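Local coordinates for OBG-type G domain-containing protein (Pyrococcus horikoshii, PDB 2E87) that binds GDP and is probably a GTPase of the Obg type, related to nucleolar GTP-binding protein 1, its cellular role still unknown, at residues D159-V163 with A195-F199. Numbering follows the deposited sequence.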
loop_
_atom_site.group_PDB
_atom_site.type_symbol
_atom_site.label_atom_id
_atom_site.label_comp_id
_atom_site.label_asym_id
_atom_site.label_seq_id
_atom_site.Cartn_x
_atom_site.Cartn_y
_atom_site.Cartn_z
ATOM N N ASP A 159 -4.627 0.806 6.848
ATOM C CA ASP A 159 -4.821 -0.633 6.986
ATOM C C ASP A 159 -4.037 -1.477 5.987
ATOM O O ASP A 159 -4.354 -2.647 5.787
ATOM C CB ASP A 159 -6.297 -1.001 6.854
ATOM C CG ASP A 159 -7.161 -0.340 7.898
ATOM O OD1 ASP A 159 -6.755 -0.318 9.086
ATOM O OD2 ASP A 159 -8.256 0.145 7.528
ATOM N N LEU A 160 -3.030 -0.906 5.340
ATOM C CA LEU A 160 -2.261 -1.720 4.408
ATOM C C LEU A 160 -1.542 -2.786 5.206
ATOM O O LEU A 160 -1.091 -2.544 6.315
ATOM C CB LEU A 160 -1.228 -0.884 3.657
ATOM C CG LEU A 160 -1.761 -0.062 2.488
ATOM C CD1 LEU A 160 -0.640 0.820 1.950
ATOM C CD2 LEU A 160 -2.305 -0.992 1.409
ATOM N N PRO A 161 -1.430 -3.990 4.651
ATOM C CA PRO A 161 -0.744 -5.079 5.347
ATOM C C PRO A 161 0.683 -4.658 5.683
ATOM O O PRO A 161 1.439 -4.290 4.787
ATOM C CB PRO A 161 -0.732 -6.198 4.315
ATOM C CG PRO A 161 -1.853 -5.868 3.414
ATOM C CD PRO A 161 -1.810 -4.389 3.289
ATOM N N VAL A 162 1.045 -4.704 6.960
ATOM C CA VAL A 162 2.407 -4.362 7.393
ATOM C C VAL A 162 3.291 -5.617 7.260
ATOM O O VAL A 162 3.318 -6.461 8.156
ATOM C CB VAL A 162 2.419 -3.895 8.876
ATOM C CG1 VAL A 162 3.855 -3.856 9.413
ATOM C CG2 VAL A 162 1.773 -2.524 8.998
ATOM N N VAL A 163 3.996 -5.745 6.136
ATOM C CA VAL A 163 4.865 -6.901 5.898
ATOM C C VAL A 163 6.146 -6.514 5.173
ATOM O O VAL A 163 6.233 -5.446 4.562
ATOM C CB VAL A 163 4.152 -7.982 5.067
ATOM C CG1 VAL A 163 3.053 -8.593 5.868
ATOM C CG2 VAL A 163 3.591 -7.379 3.811
ATOM N N ALA A 195 -0.933 -9.224 10.435
ATOM C CA ALA A 195 -1.005 -8.155 9.456
ATOM C C ALA A 195 -2.446 -7.988 9.022
ATOM O O ALA A 195 -3.180 -8.966 8.902
ATOM C CB ALA A 195 -0.147 -8.478 8.252
ATOM N N SER A 196 -2.855 -6.744 8.798
ATOM C CA SER A 196 -4.207 -6.482 8.343
ATOM C C SER A 196 -4.240 -6.841 6.878
ATOM O O SER A 196 -3.249 -6.658 6.177
ATOM C CB SER A 196 -4.550 -5.009 8.507
ATOM O OG SER A 196 -4.703 -4.690 9.876
ATOM N N TYR A 197 -5.351 -7.377 6.403
ATOM C CA TYR A 197 -5.419 -7.693 4.993
ATOM C C TYR A 197 -6.827 -7.489 4.458
ATOM O O TYR A 197 -7.799 -7.976 5.034
ATOM C CB TYR A 197 -4.970 -9.122 4.736
ATOM C CG TYR A 197 -4.468 -9.312 3.334
ATOM C CD1 TYR A 197 -3.099 -9.288 3.044
ATOM C CD2 TYR A 197 -5.366 -9.499 2.282
ATOM C CE1 TYR A 197 -2.643 -9.452 1.732
ATOM C CE2 TYR A 197 -4.929 -9.662 0.983
ATOM C CZ TYR A 197 -3.572 -9.645 0.707
ATOM O OH TYR A 197 -3.174 -9.869 -0.585
ATOM N N PRO A 198 -6.955 -6.756 3.345
ATOM C CA PRO A 198 -8.265 -6.494 2.739
ATOM C C PRO A 198 -9.092 -7.763 2.538
ATOM O O PRO A 198 -8.584 -8.771 2.048
ATOM C CB PRO A 198 -7.896 -5.823 1.427
ATOM C CG PRO A 198 -6.658 -5.051 1.808
ATOM C CD PRO A 198 -5.885 -6.069 2.601
ATOM N N PHE A 199 -10.362 -7.713 2.933
ATOM C CA PHE A 199 -11.291 -8.845 2.794
ATOM C C PHE A 199 -11.053 -10.033 3.723
ATOM O O PHE A 199 -11.475 -11.156 3.433
ATOM C CB PHE A 199 -11.332 -9.335 1.339
ATOM C CG PHE A 199 -11.766 -8.282 0.371
ATOM C CD1 PHE A 199 -10.855 -7.371 -0.137
ATOM C CD2 PHE A 199 -13.102 -8.149 0.029
ATOM C CE1 PHE A 199 -11.265 -6.338 -0.967
ATOM C CE2 PHE A 199 -13.528 -7.121 -0.800
ATOM C CZ PHE A 199 -12.609 -6.210 -1.299
HETATM O O HOH W 1 -0.521 -4.678 9.315
#
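One water accepts from both segments: the backbone N of Val162 reaches it at 2.8 Å and the backbone N of Ser196, a longer bond, at 3.2 Å. That bridge ties the loop between helix 144-156 and strand 169-173 to the connection that leaves the short edge strand 193-195. Next to it the backbone O of Ser196 sits against Pro161, 3.1 Å from CA and 3.2 Å from both CB and CG. Pro161 has no backbone N-H to offer, and within the two segments this carbonyl rests on the carbons of the proline and not on an N-H.

Beyond that carbonyl the contact turns apolar. CG of Pro161 meets the Tyr197 ring obliquely, 3.7 Å from CD1, and also approaches CD of Pro198 at 4.1 Å. Tyr197 has its ring anti to the backbone N (chi1 -156°), an orientation that brings CD1 and CE1 alongside Pro161 while OH goes on to hydrogen-bond the carbonyl of Ala239 in helix 234-241. At the other end CB of Ala195 touches CG1 of Val163 at 4.0 Å; both side chains also lie on Val206 of strand 204-211. Toward the solvent side, where Asp159 and Ser196 are exposed, CB of Ser196 packs against the backbone O of Asp159. Helix 76-86 closes over the prolines, Leu81 on Pro161 and Leu85 on Pro198, and Tyr78 OH bonds Pro161 O.

The contact thus sits where the helical N-terminal region joins the GTPase fold, away from the GDP pocket. Its directional polar link is a single shared water, and the rest is van der Waals contact, chiefly Pro161 against Ser196, Tyr197 and Pro198, with Ala195 on Val163.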